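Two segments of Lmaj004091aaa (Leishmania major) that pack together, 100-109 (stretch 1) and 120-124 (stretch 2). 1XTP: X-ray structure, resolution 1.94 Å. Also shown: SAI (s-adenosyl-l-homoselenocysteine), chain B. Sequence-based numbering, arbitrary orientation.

Stretch 1 (100-109) CGAGIGRITK
Stretch 2 120-124: DLLEP

The contact is a short parallel strand pairing that opens into a glycine-rich loop, fastened by two hydrogen bonds to main-chain NH groups and closed on one flank by a leucine side chain, with the bound s-adenosyl-L-homoselenocysteine lying against both stretches. Together the stretches bury 381 Å² of surface, both sides summed.

Register is set by a parallel bridge between Cys100 and Leu122, whose CA atoms lie 4.7 Å apart; the same CA–CA spacing separates Gly101 from Glu123. Cys100 (phi/psi -90/139) and Leu122 (-127/119) are extended and direct their side chains to the same face of the sheet, the cysteine with chi1 m, the leucine with chi1 and chi2 both t. Beyond Cys100 the chain leaves the strand: Gly101 adopts 54/49, Ala102 -67/-24 and Gly103 62/-122. This turn brings Ala102 N to Leu122 O, forming a nearly straight hydrogen bond of 3.1 Å (166°). Gly101 N also lies 2.8 Å from Leu122 O.

The second fastening comes from a side chain. The CA-to-CB bond of Glu123 (-158/128) points toward stretch 1, and its chi1 t, chi2 p conformation, with chi3 at 49°, carries Glu123 OE1 to Gly103 N, a 2.7 Å hydrogen bond. The carboxylate also serves the ligand: SAI O3' donates to Glu123 OE1 at 2.7 Å and SAI O2' to Glu123 OE2 at 2.6 Å, so one acidic group ties loop and ribose together.

Glycine suits the loop on two counts. Gly101 and Gly103 have positive phi, and an ideal CB would lie 3.3 Å from SAI N3 at Gly101 and 3.2 Å from SAI CB at Gly103. The freed backbone approaches the ligand closely, with SAI N donating to Gly101 O at 2.8 Å.

Leu121 (-124/138) provides the apolar flank. Its CA-to-CB bond points sideways, but chi1 of -83° and chi2 of 80° bring the end of the chain nearer the loop. Leu121 CD2 lies 3.9 Å from Ala102 CB, where a small methyl fits, and 4.0 Å from Gly105 CA; an ideal CB on Gly105 would be a tight 3.4 Å from Leu121 CD2. Leu121 CD1 lies 4.0 Å from Thr108 OG1, the CA-to-CB bond of Thr108 pointing toward stretch 2, chi1 m.

Gly105 (82/27) occupies the N-cap position, right before the helix that begins at Arg106. Gly105 N donates a hydrogen bond to Ala102 O (3.0 Å), and Lys109 N to Gly105 O (2.8 Å). From this helix Arg106, remote from stretch 2, grips the ligand carboxylate through Arg106 NE to SAI OXT (2.8 Å) and Arg106 NH2 to SAI O (2.9 Å).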

# COMPACT_ATOMS: atom_id res chain seq x y z
N CYS A 100 -3.05 -2.90 6.56
CA CYS A 100 -3.86 -3.07 5.35
C CYS A 100 -3.09 -3.85 4.30
O CYS A 100 -1.91 -3.61 4.07
CB CYS A 100 -4.19 -1.71 4.72
SG CYS A 100 -5.16 -0.62 5.70
N GLY A 101 -3.77 -4.76 3.62
CA GLY A 101 -3.09 -5.71 2.73
C GLY A 101 -2.01 -6.44 3.52
O GLY A 101 -0.88 -6.54 3.08
N ALA A 102 -2.40 -6.95 4.68
CA ALA A 102 -1.47 -7.50 5.68
C ALA A 102 -0.74 -8.77 5.28
O ALA A 102 0.32 -9.06 5.82
CB ALA A 102 -2.22 -7.74 6.97
N GLY A 103 -1.33 -9.53 4.35
CA GLY A 103 -0.78 -10.80 3.94
C GLY A 103 -0.75 -11.75 5.12
O GLY A 103 -1.78 -12.01 5.72
N ILE A 104 0.44 -12.25 5.45
CA ILE A 104 0.59 -13.17 6.60
C ILE A 104 0.92 -12.44 7.90
O ILE A 104 1.34 -13.08 8.87
CB ILE A 104 1.67 -14.25 6.36
CG1 ILE A 104 3.05 -13.61 6.21
CG2 ILE A 104 1.32 -15.12 5.16
CD1 ILE A 104 4.16 -14.59 6.36
N GLY A 105 0.78 -11.11 7.91
CA GLY A 105 0.96 -10.31 9.12
C GLY A 105 2.40 -9.99 9.46
O GLY A 105 2.72 -9.78 10.63
N ARG A 106 3.26 -9.94 8.44
CA ARG A 106 4.69 -9.67 8.62
C ARG A 106 5.00 -8.35 9.30
O ARG A 106 5.87 -8.29 10.21
CB ARG A 106 5.38 -9.69 7.24
CG ARG A 106 6.91 -9.47 7.29
CD ARG A 106 7.49 -9.33 5.87
NE ARG A 106 7.02 -8.08 5.25
CZ ARG A 106 7.60 -6.89 5.37
NH1 ARG A 106 8.72 -6.73 6.04
NH2 ARG A 106 7.04 -5.85 4.78
N ILE A 107 4.35 -7.27 8.85
CA ILE A 107 4.57 -5.98 9.44
C ILE A 107 4.00 -5.91 10.89
O ILE A 107 4.63 -5.36 11.80
CB ILE A 107 4.00 -4.83 8.54
CG1 ILE A 107 4.71 -4.84 7.17
CG2 ILE A 107 4.18 -3.45 9.24
CD1 ILE A 107 4.06 -3.96 6.12
N THR A 108 2.82 -6.47 11.09
CA THR A 108 2.22 -6.54 12.42
C THR A 108 3.11 -7.36 13.37
O THR A 108 3.37 -6.92 14.48
CB THR A 108 0.79 -7.14 12.38
OG1 THR A 108 -0.03 -6.33 11.53
CG2 THR A 108 0.15 -7.19 13.80
N LYS A 109 3.60 -8.51 12.92
CA LYS A 109 4.39 -9.39 13.78
C LYS A 109 5.70 -8.75 14.22
O LYS A 109 6.06 -8.85 15.39
CB LYS A 109 4.68 -10.73 13.09
CG LYS A 109 5.37 -11.74 14.01
CD LYS A 109 5.29 -13.16 13.49
N ASP A 120 -5.07 -4.28 14.35
CA ASP A 120 -6.01 -5.00 13.50
C ASP A 120 -5.39 -5.28 12.13
O ASP A 120 -4.49 -4.56 11.70
CB ASP A 120 -7.26 -4.17 13.26
CG ASP A 120 -8.04 -3.90 14.50
OD1 ASP A 120 -7.92 -4.65 15.49
OD2 ASP A 120 -8.83 -2.94 14.46
N LEU A 121 -5.89 -6.30 11.44
CA LEU A 121 -5.36 -6.75 10.13
C LEU A 121 -6.47 -6.74 9.08
O LEU A 121 -7.60 -7.13 9.38
CB LEU A 121 -4.85 -8.18 10.23
CG LEU A 121 -3.44 -8.35 10.79
CD1 LEU A 121 -3.44 -8.28 12.29
CD2 LEU A 121 -2.84 -9.68 10.31
N LEU A 122 -6.15 -6.27 7.87
CA LEU A 122 -7.09 -6.23 6.77
C LEU A 122 -6.43 -6.95 5.58
O LEU A 122 -5.41 -6.50 5.11
CB LEU A 122 -7.42 -4.78 6.41
CG LEU A 122 -8.39 -4.53 5.23
CD1 LEU A 122 -9.06 -3.19 5.37
CD2 LEU A 122 -7.68 -4.60 3.88
N GLU A 123 -7.02 -8.03 5.09
CA GLU A 123 -6.41 -8.84 4.05
C GLU A 123 -7.52 -9.60 3.37
O GLU A 123 -8.34 -10.19 4.06
CB GLU A 123 -5.42 -9.82 4.69
CG GLU A 123 -4.91 -10.93 3.78
CD GLU A 123 -4.27 -10.42 2.50
OE1 GLU A 123 -3.42 -9.51 2.59
OE2 GLU A 123 -4.64 -10.90 1.40
N PRO A 124 -7.61 -9.53 2.03
CA PRO A 124 -8.70 -10.19 1.29
C PRO A 124 -8.49 -11.66 0.97
O PRO A 124 -9.46 -12.35 0.66
CB PRO A 124 -8.74 -9.39 -0.02
CG PRO A 124 -7.32 -9.00 -0.23
CD PRO A 124 -6.79 -8.70 1.13
N SAI B . 1.71 -5.65 3.44
CA SAI B . 2.29 -7.01 3.67
CB SAI B . 2.01 -7.91 2.49
CG SAI B . 2.60 -7.47 1.15
SE SAI B . 2.11 -8.78 -0.24
C SAI B . 3.80 -6.98 3.85
O SAI B . 4.46 -6.01 3.48
OXT SAI B . 4.39 -7.94 4.34
C5' SAI B . 0.53 -7.82 -0.92
C4' SAI B . -0.76 -8.19 -0.19
O4' SAI B . -1.78 -7.37 -0.69
C3' SAI B . -1.24 -9.61 -0.41
O3' SAI B . -1.50 -10.24 0.83
C2' SAI B . -2.52 -9.52 -1.20
O2' SAI B . -3.45 -10.55 -0.87
C1' SAI B . -2.96 -8.15 -0.76
N9 SAI B . -3.92 -7.50 -1.65
C8 SAI B . -4.03 -7.65 -3.01
N7 SAI B . -5.02 -6.88 -3.43
C5 SAI B . -5.54 -6.22 -2.36
C6 SAI B . -6.57 -5.29 -2.23
N6 SAI B . -7.25 -4.90 -3.31
N1 SAI B . -6.88 -4.78 -0.98
C2 SAI B . -6.19 -5.20 0.15
N3 SAI B . -5.16 -6.11 0.01
C4 SAI B . -4.85 -6.60 -1.22